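Uncharacterized protein (Mycolicibacterium smegmatis MC2 155, PDB 6T84) is required for MmpL3-dependent transport of trehalose monomycolate to the cell wall, and for growth and cell elongation. Local coordinates at residues A[8-13]-A[153-158]; A[36-41]-A[99-104]; A[56-61]-A[168-173]; A[65-68]-A[72-75]; A[84-89]-A[118-123]. All blocks are in the same frame, centred on the assembly; numbering follows the deposited sequence. Where two conformers were deposited one is given.

Contact 1: residues A[8-13]-A[153-158]. With SO4 (sulfate ion), chain B.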
# COMPACT_ATOMS: atom_id res chain seq x y z
N ARG A 8 -14.76 -17.43 -0.40
CA ARG A 8 -15.18 -18.34 -1.46
C ARG A 8 -15.20 -17.63 -2.80
O ARG A 8 -15.59 -16.46 -2.89
CB ARG A 8 -16.58 -18.87 -1.17
CG ARG A 8 -16.71 -19.66 0.14
CD ARG A 8 -16.09 -21.06 0.04
NE ARG A 8 -16.66 -21.83 -1.06
CZ ARG A 8 -17.87 -22.39 -1.07
NH1 ARG A 8 -18.69 -22.25 -0.01
NH2 ARG A 8 -18.27 -23.07 -2.14
N GLY A 9 -14.83 -18.35 -3.87
CA GLY A 9 -14.78 -17.79 -5.21
C GLY A 9 -13.79 -16.69 -5.41
O GLY A 9 -13.96 -15.87 -6.31
N LEU A 10 -12.77 -16.62 -4.55
CA LEU A 10 -11.83 -15.51 -4.57
C LEU A 10 -11.16 -15.38 -5.92
O LEU A 10 -11.05 -14.27 -6.43
CB LEU A 10 -10.82 -15.62 -3.40
CG LEU A 10 -9.69 -14.61 -3.38
CD1 LEU A 10 -10.28 -13.22 -3.31
CD2 LEU A 10 -8.79 -14.92 -2.17
N GLY A 11 -10.70 -16.49 -6.50
CA GLY A 11 -10.01 -16.43 -7.79
C GLY A 11 -10.92 -15.97 -8.91
O GLY A 11 -10.55 -15.12 -9.72
N ARG A 12 -12.12 -16.53 -8.98
CA ARG A 12 -13.06 -16.13 -10.01
C ARG A 12 -13.40 -14.65 -9.88
O ARG A 12 -13.46 -13.93 -10.88
CB ARG A 12 -14.34 -16.96 -9.87
CG ARG A 12 -15.47 -16.56 -10.79
CD ARG A 12 -16.68 -17.46 -10.58
NE ARG A 12 -16.42 -18.84 -10.98
CZ ARG A 12 -16.07 -19.82 -10.15
NH1 ARG A 12 -15.93 -19.58 -8.85
NH2 ARG A 12 -15.85 -21.04 -10.61
N ARG A 13 -13.63 -14.20 -8.65
CA ARG A 13 -14.00 -12.80 -8.43
C ARG A 13 -12.84 -11.87 -8.77
O ARG A 13 -13.05 -10.81 -9.36
CB ARG A 13 -14.48 -12.60 -6.99
CG ARG A 13 -15.84 -13.24 -6.74
CD ARG A 13 -16.41 -13.09 -5.28
NE ARG A 13 -15.65 -13.76 -4.20
CZ ARG A 13 -14.86 -13.11 -3.32
NH1 ARG A 13 -14.67 -11.77 -3.38
NH2 ARG A 13 -14.27 -13.82 -2.36
N MET A 153 -4.67 -4.61 2.88
CA MET A 153 -5.99 -4.83 3.46
C MET A 153 -6.19 -6.30 3.77
O MET A 153 -5.45 -7.16 3.29
CB MET A 153 -7.07 -4.33 2.48
CG MET A 153 -7.22 -5.10 1.18
SD MET A 153 -8.41 -4.39 -0.00
CE MET A 153 -7.39 -3.13 -0.69
N PRO A 154 -7.23 -6.65 4.53
CA PRO A 154 -7.50 -8.07 4.78
C PRO A 154 -7.76 -8.85 3.48
O PRO A 154 -8.32 -8.33 2.51
CB PRO A 154 -8.74 -8.05 5.68
CG PRO A 154 -8.63 -6.71 6.36
CD PRO A 154 -8.13 -5.76 5.30
N VAL A 155 -7.36 -10.14 3.48
CA VAL A 155 -7.57 -10.97 2.29
C VAL A 155 -9.03 -11.26 2.08
O VAL A 155 -9.43 -11.63 0.98
CB VAL A 155 -6.77 -12.29 2.36
CG1 VAL A 155 -6.99 -13.13 1.12
CG2 VAL A 155 -5.33 -12.01 2.44
N THR A 156 -9.83 -11.15 3.10
CA THR A 156 -11.27 -11.30 2.98
C THR A 156 -11.94 -10.10 2.33
O THR A 156 -13.17 -10.08 2.21
CB THR A 156 -11.85 -11.55 4.38
OG1 THR A 156 -11.26 -10.62 5.30
CG2 THR A 156 -11.54 -12.95 4.86
N SER A 157 -11.17 -9.09 1.92
CA SER A 157 -11.79 -7.96 1.26
C SER A 157 -12.46 -8.43 -0.03
O SER A 157 -12.07 -9.42 -0.63
CB SER A 157 -10.72 -6.91 0.94
OG SER A 157 -10.18 -6.35 2.12
N ASN A 158 -13.45 -7.66 -0.48
CA ASN A 158 -14.27 -8.01 -1.63
C ASN A 158 -14.05 -7.01 -2.74
O ASN A 158 -13.27 -6.07 -2.56
CB ASN A 158 -15.74 -8.12 -1.23
CG ASN A 158 -16.34 -6.80 -0.70
OD1 ASN A 158 -15.89 -5.70 -1.03
ND2 ASN A 158 -17.35 -6.91 0.14
S SO4 B . -12.38 -20.03 -7.46
O1 SO4 B . -12.96 -18.71 -7.29
O2 SO4 B . -11.03 -20.04 -8.05
O3 SO4 B . -12.37 -20.77 -6.18
O4 SO4 B . -13.37 -20.74 -8.26
O HOH W 1 -13.20 -11.77 -0.85
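Leu-10 and Val-155 make the apolar part of this surface contact: methyl CD2 of Leu-10 lies 4.2 Å from CG1 of Val-155, the two side chains crossing at about a right angle. Trp-162 of helix 159-175 also packs on Leu-10 and on the Arg-13 side chain.

The polar link runs through Arg-13. Its chain bends at chi3 (-65°) and turns the guanidinium back on the start of its own segment, where NE and NH2 both donate to Arg-8 O, each at 3.0 Å. That oxygen lies in the guanidinium plane; NE meets it in the carbonyl plane, whereas NH2 stands 46° out of that plane. NH2 also donates to a water at 2.8 Å, and the water in turn donates to Ser-157 O at 2.6 Å, bridging to the turn that precedes helix 159-175. Within that type I turn, Pro-154 O accepts from both the backbone N and OG of Ser-157.

A sulfate, probably from the crystallisation liquor, sits at the first turn of helix 10-21. Arg-12 N donates to its O1 (2.9 Å, nearly straight at 172°).

With no direct hydrogen bond between the segments, a methyl contact, the edge of the Arg-13 guanidinium near Asn-158 (NH1 to CA 4.2 Å) and one bridging water join them, while the backbone amide at the helix start probably offers a favourable setting for an anion.

Contact 2: residues A[36-41]-A[99-104]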
# COMPACT_ATOMS: atom_id res chain seq x y z
N TRP A 36 9.53 -5.42 -2.85
CA TRP A 36 9.11 -4.59 -1.72
C TRP A 36 9.59 -5.18 -0.40
O TRP A 36 9.63 -6.41 -0.24
CB TRP A 36 7.58 -4.46 -1.68
CG TRP A 36 7.07 -3.93 -2.97
CD1 TRP A 36 7.27 -2.67 -3.47
CD2 TRP A 36 6.33 -4.64 -3.95
NE1 TRP A 36 6.67 -2.56 -4.71
CE2 TRP A 36 6.07 -3.75 -5.01
CE3 TRP A 36 5.84 -5.95 -4.02
CZ2 TRP A 36 5.36 -4.14 -6.15
CZ3 TRP A 36 5.12 -6.33 -5.14
CH2 TRP A 36 4.89 -5.43 -6.19
N LYS A 37 10.00 -4.31 0.52
CA LYS A 37 10.69 -4.76 1.72
C LYS A 37 10.02 -4.35 3.01
O LYS A 37 10.39 -4.88 4.07
CB LYS A 37 12.14 -4.22 1.75
CG LYS A 37 12.94 -4.47 0.46
CD LYS A 37 13.47 -5.86 0.47
CE LYS A 37 14.56 -6.04 -0.56
NZ LYS A 37 15.04 -7.45 -0.51
N ARG A 38 9.10 -3.39 2.99
CA ARG A 38 8.57 -2.82 4.23
C ARG A 38 7.07 -3.10 4.37
O ARG A 38 6.55 -3.99 3.69
CB ARG A 38 8.89 -1.31 4.28
CG ARG A 38 10.36 -1.01 4.28
CD ARG A 38 10.59 0.41 4.77
NE ARG A 38 11.96 0.85 4.68
CZ ARG A 38 12.71 1.13 5.74
NH1 ARG A 38 12.22 1.02 6.97
NH2 ARG A 38 13.93 1.56 5.56
N GLY A 39 6.38 -2.37 5.25
CA GLY A 39 4.96 -2.63 5.48
C GLY A 39 4.75 -4.07 5.84
O GLY A 39 5.52 -4.65 6.64
N VAL A 40 3.75 -4.71 5.22
CA VAL A 40 3.53 -6.14 5.48
C VAL A 40 4.61 -7.04 4.94
O VAL A 40 4.65 -8.22 5.33
CB VAL A 40 2.17 -6.67 4.99
CG1 VAL A 40 1.08 -5.96 5.67
CG2 VAL A 40 2.02 -6.52 3.51
N MET A 41 5.49 -6.54 4.07
CA MET A 41 6.51 -7.41 3.48
C MET A 41 7.61 -7.78 4.47
O MET A 41 8.27 -8.80 4.28
CB MET A 41 7.15 -6.77 2.26
CG MET A 41 6.22 -6.24 1.22
SD MET A 41 5.04 -7.48 0.62
CE MET A 41 4.01 -6.42 -0.39
N ASN A 99 14.41 -0.67 12.41
CA ASN A 99 15.14 0.16 13.35
C ASN A 99 15.51 1.53 12.79
O ASN A 99 16.22 2.29 13.46
CB ASN A 99 16.39 -0.58 13.87
CG ASN A 99 16.04 -1.84 14.65
OD1 ASN A 99 15.11 -1.84 15.46
ND2 ASN A 99 16.77 -2.93 14.39
N ASP A 100 15.04 1.88 11.59
CA ASP A 100 15.32 3.17 10.98
C ASP A 100 14.05 4.01 10.84
O ASP A 100 14.02 4.97 10.08
CB ASP A 100 16.02 3.03 9.63
CG ASP A 100 15.17 2.29 8.62
OD1 ASP A 100 14.17 1.67 9.04
OD2 ASP A 100 15.52 2.34 7.41
N ILE A 101 12.99 3.63 11.53
CA ILE A 101 11.69 4.27 11.34
C ILE A 101 11.06 4.51 12.71
O ILE A 101 11.16 3.67 13.61
CB ILE A 101 10.80 3.42 10.40
CG1 ILE A 101 9.51 4.19 10.07
CG2 ILE A 101 10.49 2.04 11.00
CD1 ILE A 101 8.69 3.60 8.92
N TRP A 102 10.47 5.68 12.88
CA TRP A 102 10.02 6.14 14.20
C TRP A 102 8.62 6.72 14.14
O TRP A 102 8.17 7.24 13.11
CB TRP A 102 10.95 7.23 14.73
CG TRP A 102 12.32 6.74 14.86
CD1 TRP A 102 12.83 5.99 15.87
CD2 TRP A 102 13.36 6.95 13.93
NE1 TRP A 102 14.16 5.72 15.65
CE2 TRP A 102 14.51 6.31 14.46
CE3 TRP A 102 13.46 7.66 12.73
CZ2 TRP A 102 15.72 6.32 13.80
CZ3 TRP A 102 14.69 7.66 12.08
CH2 TRP A 102 15.79 6.99 12.61
N LEU A 103 7.93 6.68 15.29
CA LEU A 103 6.61 7.29 15.42
C LEU A 103 6.69 8.81 15.30
O LEU A 103 7.37 9.47 16.11
CB LEU A 103 6.01 6.93 16.76
CG LEU A 103 4.62 7.51 17.09
CD1 LEU A 103 3.53 7.01 16.17
CD2 LEU A 103 4.33 7.19 18.59
N LEU A 104 5.98 9.37 14.31
CA LEU A 104 5.74 10.81 14.24
C LEU A 104 4.55 11.25 15.09
O LEU A 104 4.64 12.25 15.82
CB LEU A 104 5.52 11.21 12.77
CG LEU A 104 5.14 12.70 12.56
CD1 LEU A 104 6.24 13.65 13.05
CD2 LEU A 104 4.73 13.03 11.13
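Arg-38 and Asp-100 form a salt bridge in which the guanidinium is used end-on, one nitrogen for each carboxylate oxygen. NH2 of Arg-38 donates to OD2 of Asp-100 at 2.6 Å, on the syn lone pair of that oxygen, and NH1 of Arg-38 donates to OD1 of Asp-100 at 2.9 Å from the syn side, a little out of the carboxylate plane. Both bonds are almost straight (169° and 170°), and the two flat groups are nearly coplanar, 16° apart. Two parallel bonds of this kind fix the rotation of both groups at once.

The side chains come from opposite directions. That of Arg-38 runs extended from CG to NE across the gap, and the backbones stay well apart, with 10.5 Å between the CA atoms of Arg-38 and Ile-101. At the other end of Arg-38, its backbone N donates to Glu-145 OE2, while Met-41 N donates to Arg-38 O at 2.8 Å and closes the turn into the short 3-10 segment.

Packing adds little across the gap: Ile-101 CB lies 4.4 Å from NH1 of Arg-38, approaching obliquely. Val-85 touches the arginine from outside the two segments, and Pro-96 packs on Ile-101.

This is the classic bidentate arginine–carboxylate pair. Here it clasps the long loop between strands 28-29 and 49-50 to the lead-in of strand 102-107, an outermost strand of the large antiparallel sheet in this domain, which is probably cytoplasmic.

Contact 3: residues A[56-61]-A[168-173]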
# COMPACT_ATOMS: atom_id res chain seq x y z
N GLN A 56 -2.50 -0.72 -15.03
CA GLN A 56 -1.96 0.66 -14.98
C GLN A 56 -3.07 1.59 -14.53
O GLN A 56 -4.24 1.36 -14.84
CB GLN A 56 -1.51 1.17 -16.34
CG GLN A 56 -0.21 0.51 -16.86
CD GLN A 56 0.29 1.15 -18.15
OE1 GLN A 56 1.29 1.88 -18.15
NE2 GLN A 56 -0.40 0.88 -19.25
N ILE A 57 -2.69 2.64 -13.79
CA ILE A 57 -3.61 3.73 -13.44
C ILE A 57 -2.98 4.99 -13.99
O ILE A 57 -1.89 5.36 -13.54
CB ILE A 57 -3.77 3.87 -11.91
CG1 ILE A 57 -4.49 2.65 -11.30
CG2 ILE A 57 -4.53 5.16 -11.56
CD1 ILE A 57 -4.52 2.68 -9.79
N ARG A 58 -3.63 5.59 -14.99
CA ARG A 58 -3.17 6.80 -15.67
C ARG A 58 -1.67 6.71 -15.97
O ARG A 58 -0.87 7.58 -15.65
CB ARG A 58 -3.58 8.07 -14.92
CG ARG A 58 -5.13 8.21 -14.70
CD ARG A 58 -6.01 8.27 -15.99
NE ARG A 58 -7.46 8.43 -15.73
CZ ARG A 58 -8.42 8.37 -16.66
NH1 ARG A 58 -8.10 8.15 -17.93
NH2 ARG A 58 -9.71 8.53 -16.35
N GLY A 59 -1.28 5.56 -16.51
CA GLY A 59 0.06 5.43 -17.02
C GLY A 59 1.06 4.83 -16.06
O GLY A 59 2.22 4.65 -16.43
N GLU A 60 0.69 4.58 -14.82
CA GLU A 60 1.62 4.07 -13.84
C GLU A 60 1.21 2.64 -13.47
O GLU A 60 0.02 2.35 -13.24
CB GLU A 60 1.63 4.94 -12.59
CG GLU A 60 2.23 6.32 -12.84
CD GLU A 60 3.71 6.29 -13.13
OE1 GLU A 60 4.40 5.29 -12.85
OE2 GLU A 60 4.22 7.32 -13.66
N ALA A 61 2.20 1.74 -13.37
CA ALA A 61 1.90 0.34 -13.04
C ALA A 61 1.21 0.23 -11.67
O ALA A 61 1.57 0.90 -10.69
CB ALA A 61 3.19 -0.48 -13.00
N THR A 168 -7.84 4.56 -2.63
CA THR A 168 -7.06 4.91 -1.45
C THR A 168 -5.57 5.02 -1.78
O THR A 168 -4.90 5.97 -1.34
CB THR A 168 -7.33 3.88 -0.37
OG1 THR A 168 -8.75 3.93 -0.06
CG2 THR A 168 -6.56 4.24 0.96
N VAL A 169 -5.02 4.03 -2.51
CA VAL A 169 -3.59 4.08 -2.80
C VAL A 169 -3.25 5.28 -3.67
O VAL A 169 -2.20 5.89 -3.50
CB VAL A 169 -3.04 2.74 -3.37
CG1 VAL A 169 -3.45 2.56 -4.82
CG2 VAL A 169 -1.51 2.74 -3.23
N ARG A 170 -4.15 5.62 -4.60
CA ARG A 170 -3.94 6.81 -5.44
C ARG A 170 -3.94 8.07 -4.59
O ARG A 170 -3.10 8.94 -4.77
CB ARG A 170 -5.02 6.88 -6.53
CG ARG A 170 -5.04 5.66 -7.50
CD ARG A 170 -6.29 5.71 -8.44
NE ARG A 170 -6.16 6.85 -9.35
CZ ARG A 170 -7.04 7.10 -10.32
NH1 ARG A 170 -8.12 6.33 -10.44
NH2 ARG A 170 -6.85 8.12 -11.14
N GLN A 171 -4.88 8.17 -3.65
CA GLN A 171 -4.93 9.36 -2.81
C GLN A 171 -3.71 9.45 -1.91
O GLN A 171 -3.17 10.55 -1.71
CB GLN A 171 -6.22 9.28 -1.97
CG GLN A 171 -7.50 9.53 -2.79
CD GLN A 171 -8.79 9.06 -2.08
OE1 GLN A 171 -8.73 8.19 -1.20
NE2 GLN A 171 -9.94 9.55 -2.52
N PHE A 172 -3.31 8.34 -1.30
CA PHE A 172 -2.11 8.37 -0.45
C PHE A 172 -0.87 8.71 -1.26
O PHE A 172 -0.03 9.51 -0.83
CB PHE A 172 -1.99 7.03 0.28
CG PHE A 172 -0.92 6.99 1.34
CD1 PHE A 172 -0.90 7.93 2.37
CD2 PHE A 172 0.03 5.99 1.35
CE1 PHE A 172 0.07 7.85 3.38
CE2 PHE A 172 1.03 5.91 2.31
CZ PHE A 172 1.04 6.83 3.34
N ASN A 173 -0.74 8.13 -2.45
CA ASN A 173 0.38 8.46 -3.31
C ASN A 173 0.42 9.95 -3.64
O ASN A 173 1.49 10.58 -3.61
CB ASN A 173 0.24 7.61 -4.58
CG ASN A 173 1.41 7.81 -5.50
OD1 ASN A 173 2.55 7.50 -5.14
ND2 ASN A 173 1.14 8.34 -6.67
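Ile-57, the residue that meets Arg-170 across this contact, is held by its backbone: its N donates to Glu-60 O at 2.8 Å, and Glu-60 N returns a bond to Ile-57 O at 3.0 Å. These two bonds close a type I' turn between strands 52-57 and 60-67, with Arg-58 and Gly-59 at its corners, both at positive phi. Ile-57, at the start of the turn, points at helix 159-175.

Arg-170 answers from the helix. Its chain bends at chi3 (67°), which lays the guanidinium against the isoleucine. Methyl CG2 of Ile-57 sits over one face of that group, offset toward its rim, only 3.2 Å from NE, a tight fit. The tip of the other branch, CD1 of Ile-57, rests on the aliphatic part of the arginine, 3.8 Å from CD. One isoleucine thus meets both the methylenes and the flat charged head.

Arg-58 reaches the same head with its own methylene: CG of Arg-58 lies 4.0 Å from NH2 of Arg-170. Their guanidinium planes are turned 63° apart, and NE of Arg-58 is 4.6 Å from NH2 of Arg-170. Arg-167, from the preceding helix turn, brings a third positive group near Arg-170.

No hydrogen bond crosses between hairpin and helix, and contact is made by carbon against the methylenes and guanidinium of Arg-170. The three nearby arginines would probably repel one another, an effect that solvent at this partly exposed surface may weaken.

Contact 4: residues A[65-68]-A[72-75]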
# COMPACT_ATOMS: atom_id res chain seq x y z
N PHE A 65 -2.41 -8.19 -5.32
CA PHE A 65 -2.11 -9.61 -5.11
C PHE A 65 -2.40 -9.98 -3.67
O PHE A 65 -2.55 -9.11 -2.80
CB PHE A 65 -0.65 -9.95 -5.48
CG PHE A 65 0.34 -9.07 -4.81
CD1 PHE A 65 0.83 -9.39 -3.53
CD2 PHE A 65 0.74 -7.88 -5.41
CE1 PHE A 65 1.72 -8.51 -2.86
CE2 PHE A 65 1.66 -7.03 -4.76
CZ PHE A 65 2.15 -7.35 -3.49
N ASP A 66 -2.51 -11.29 -3.42
CA ASP A 66 -2.71 -11.80 -2.07
C ASP A 66 -1.40 -12.42 -1.58
O ASP A 66 -0.68 -13.06 -2.34
CB ASP A 66 -3.79 -12.89 -2.05
CG ASP A 66 -5.13 -12.39 -2.54
OD1 ASP A 66 -5.40 -11.18 -2.43
OD2 ASP A 66 -5.93 -13.24 -2.99
N ILE A 67 -1.12 -12.21 -0.30
CA ILE A 67 -0.09 -12.94 0.42
C ILE A 67 -0.85 -13.84 1.38
O ILE A 67 -1.42 -13.36 2.35
CB ILE A 67 0.83 -11.98 1.20
CG1 ILE A 67 1.35 -10.88 0.24
CG2 ILE A 67 1.94 -12.77 1.90
CD1 ILE A 67 2.27 -9.86 0.91
N GLU A 68 -0.86 -15.15 1.11
CA GLU A 68 -1.82 -16.05 1.79
C GLU A 68 -1.95 -15.82 3.29
O GLU A 68 -0.95 -15.78 4.02
CB GLU A 68 -1.43 -17.50 1.55
CG GLU A 68 -1.83 -18.03 0.19
CD GLU A 68 -1.17 -19.35 -0.10
OE1 GLU A 68 -1.71 -20.39 0.34
OE2 GLU A 68 -0.10 -19.35 -0.74
N THR A 72 -4.19 -8.66 1.31
CA THR A 72 -4.25 -8.31 -0.10
C THR A 72 -3.55 -6.95 -0.21
O THR A 72 -3.83 -6.05 0.57
CB THR A 72 -5.71 -8.19 -0.56
OG1 THR A 72 -6.34 -9.50 -0.51
CG2 THR A 72 -5.85 -7.61 -1.99
N VAL A 73 -2.59 -6.84 -1.11
CA VAL A 73 -1.77 -5.65 -1.28
C VAL A 73 -2.04 -5.03 -2.64
O VAL A 73 -2.13 -5.73 -3.65
CB VAL A 73 -0.27 -6.00 -1.14
CG1 VAL A 73 0.58 -4.76 -1.33
CG2 VAL A 73 -0.03 -6.61 0.25
N ILE A 74 -2.08 -3.70 -2.68
CA ILE A 74 -2.11 -2.94 -3.92
C ILE A 74 -0.87 -2.06 -3.93
O ILE A 74 -0.65 -1.31 -2.97
CB ILE A 74 -3.39 -2.06 -3.98
CG1 ILE A 74 -4.64 -2.94 -3.92
CG2 ILE A 74 -3.38 -1.16 -5.23
CD1 ILE A 74 -5.96 -2.08 -3.77
N ALA A 75 -0.03 -2.22 -4.97
CA ALA A 75 1.21 -1.44 -5.11
C ALA A 75 1.11 -0.56 -6.34
O ALA A 75 0.87 -1.08 -7.44
CB ALA A 75 2.43 -2.34 -5.27
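The Phe-65 ring has Val-73 on one face: CB of Val-73 makes an off-centre CH-pi contact, 3.6 Å from CE1 of Phe-65, and Val-73 O lies over the same face toward the rim. Beyond the rim, on the side of CZ and CE2, the Trp-36 ring meets it with its plane nearly parallel but strongly displaced. Ile-67 CG1 lies at the ring edge, in plane. Phe-65 CG stands between its backbone N and carbonyl carbon (chi1 52°), a crowded position that tips the ring over toward the neighbouring strand.

Phe-65 and Val-73 are an antiparallel hydrogen-bonded pair. Phe-65 N donates to Val-73 O at 3.0 Å, and Val-73 N donates to Phe-65 O at 2.8 Å; Thr-72 CA adds a CA-H...O contact of 3.3 Å to Phe-65 O. Farther along, Ile-67 CD1 reaches Val-73 CG2 at 4.0 Å.

Asp-66 and Thr-72, the next pair and a non-hydrogen-bonded one, put their side chains alongside each other on the other face of the sheet. Thr-72 OG1 donates to Asp-66 OD1 at 2.7 Å from above the carboxylate plane, 42° out of it. The carboxylate is buried but well supplied: Arg-14 makes a salt bridge to OD1 and Asn-51 bonds OD2, which probably stabilises its negative charge.

The short segments 65-67 and 72-75, their directions 135° apart, belong to the hairpin of strands 60-67 and 71-77 in the large sheet. Strand 148-153 continues the sheet beyond 71-77. Helix 10-21 lies over the Asp-66 and Thr-72 side, and the loop carrying Trp-36 and Met-41 over the Phe-65 side.

Contact 5: residues A[84-89]-A[118-123]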
# COMPACT_ATOMS: atom_id res chain seq x y z
N VAL A 84 12.67 8.76 1.53
CA VAL A 84 11.89 8.80 2.78
C VAL A 84 10.80 7.73 2.73
O VAL A 84 10.19 7.50 1.68
CB VAL A 84 11.26 10.20 2.96
CG1 VAL A 84 10.37 10.32 4.23
CG2 VAL A 84 12.36 11.28 3.01
N VAL A 85 10.55 7.07 3.87
CA VAL A 85 9.43 6.13 4.02
C VAL A 85 8.43 6.73 4.99
O VAL A 85 8.82 7.14 6.08
CB VAL A 85 9.91 4.76 4.54
CG1 VAL A 85 8.71 3.83 4.90
CG2 VAL A 85 10.77 4.11 3.49
N VAL A 86 7.19 6.79 4.58
CA VAL A 86 6.07 7.09 5.49
C VAL A 86 5.21 5.83 5.58
O VAL A 86 4.91 5.21 4.54
CB VAL A 86 5.26 8.29 4.98
CG1 VAL A 86 4.01 8.58 5.91
CG2 VAL A 86 6.15 9.56 4.90
N ASP A 87 4.78 5.48 6.80
CA ASP A 87 3.92 4.32 7.05
C ASP A 87 2.78 4.83 7.92
O ASP A 87 3.02 5.39 9.00
CB ASP A 87 4.76 3.26 7.78
CG ASP A 87 4.01 1.98 8.09
OD1 ASP A 87 2.97 2.09 8.76
OD2 ASP A 87 4.49 0.88 7.71
N LEU A 88 1.58 4.68 7.43
CA LEU A 88 0.34 5.14 8.09
C LEU A 88 -0.48 3.87 8.35
O LEU A 88 -0.94 3.23 7.40
CB LEU A 88 -0.38 6.07 7.11
CG LEU A 88 -1.75 6.62 7.49
CD1 LEU A 88 -1.60 7.54 8.70
CD2 LEU A 88 -2.42 7.38 6.30
N ARG A 89 -0.70 3.51 9.63
CA ARG A 89 -1.34 2.24 9.93
C ARG A 89 -2.32 2.41 11.09
O ARG A 89 -2.20 3.34 11.89
CB ARG A 89 -0.33 1.13 10.22
CG ARG A 89 0.58 1.44 11.36
CD ARG A 89 1.54 0.29 11.68
NE ARG A 89 2.41 -0.00 10.51
CZ ARG A 89 2.98 -1.18 10.29
NH1 ARG A 89 2.85 -2.16 11.18
NH2 ARG A 89 3.73 -1.40 9.18
N ASP A 118 11.11 15.03 10.01
CA ASP A 118 10.92 16.37 9.46
C ASP A 118 10.21 16.34 8.12
O ASP A 118 9.28 17.11 7.88
CB ASP A 118 12.28 17.08 9.34
CG ASP A 118 12.79 17.59 10.67
OD1 ASP A 118 11.96 17.74 11.60
OD2 ASP A 118 14.00 17.84 10.80
N ALA A 119 10.64 15.45 7.22
CA ALA A 119 9.98 15.34 5.93
C ALA A 119 8.52 14.87 6.10
O ALA A 119 7.60 15.40 5.45
CB ALA A 119 10.74 14.38 5.01
N ALA A 120 8.30 13.89 6.98
CA ALA A 120 6.94 13.39 7.18
C ALA A 120 6.03 14.47 7.76
O ALA A 120 4.84 14.54 7.44
CB ALA A 120 7.01 12.17 8.06
N ARG A 121 6.57 15.30 8.66
CA ARG A 121 5.81 16.44 9.17
C ARG A 121 5.32 17.32 8.04
O ARG A 121 4.17 17.79 8.06
CB ARG A 121 6.71 17.26 10.08
CG ARG A 121 6.61 16.79 11.46
CD ARG A 121 7.09 17.82 12.47
NE ARG A 121 7.25 17.16 13.76
CZ ARG A 121 8.38 16.57 14.13
NH1 ARG A 121 9.43 16.59 13.33
NH2 ARG A 121 8.45 15.96 15.31
N ARG A 122 6.19 17.59 7.06
CA ARG A 122 5.79 18.43 5.93
C ARG A 122 4.67 17.79 5.13
O ARG A 122 3.74 18.49 4.68
CB ARG A 122 6.99 18.73 5.04
CG ARG A 122 7.98 19.68 5.70
CD ARG A 122 9.05 20.19 4.72
NE ARG A 122 9.65 19.12 3.93
CZ ARG A 122 10.79 18.50 4.23
NH1 ARG A 122 11.47 18.86 5.32
NH2 ARG A 122 11.25 17.53 3.44
N ALA A 123 4.72 16.47 4.95
CA ALA A 123 3.65 15.76 4.25
C ALA A 123 2.37 15.67 5.06
O ALA A 123 1.31 15.45 4.47
CB ALA A 123 4.13 14.34 3.88
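Val-84 faces Ala-119 and Val-86 faces Ala-120, with CA atoms 7.5 Å apart in the first pair and 6.6 Å in the second. The 84-89 segment is extended and becomes regular strand at Val-86, whereas 118-123 takes in all of helix 117-123 but its first residue. Residues two apart on the extended chain point the same way, and they meet successive residues on one flank of the helix.

Contact is by methyl groups alone. CB of Ala-119 is met by both branches of Val-84, at 4.0 Å from CG2 and 4.2 Å from CG1. From Val-86 only CG2 takes part, 4.2 Å from CB of Ala-120. Both valines hold CG1 anti to the backbone N (chi1 178°), which leaves CG2 beside that nitrogen and turned to the helix. The alanines, with nothing beyond CB, let the helix backbone come near the strand.

On the sheet face turned from the helix, Arg-89 grips the carboxylate of Asp-87 side-on, NE to OD1 at 2.8 Å and NH2 to OD2 at 2.8 Å.

Strand 86-90 runs between strands 141-144 and 110-114 in the large antiparallel sheet, and helix 117-123 packs against this part of it. Ser-114 and Leu-104 touch Ala-120 as well, and Pro-180 from the C-terminal loop packs on Val-84.

Overall arrangement
Contacts 4 and 5 are buried and contact 2 partly so, while contacts 1 and 3 lie at the surface. Chemistry follows place: strand pairing with a satisfied aspartate in contact 4, methyl packing in contact 5, a charged clasp in contact 2, a water bridge in contact 1 and carbon over a guanidinium in contact 3. Strand 60-67 serves both contacts 3 and 4, and Val-169 of contact 3 packs on Ile-74 of contact 4. Contact 1 joins contact 4 where Met-153 pairs with Thr-72. Contacts 2 and 5 meet at Val-85 and Leu-104, on the opposite side of the chain's centre from contact 1.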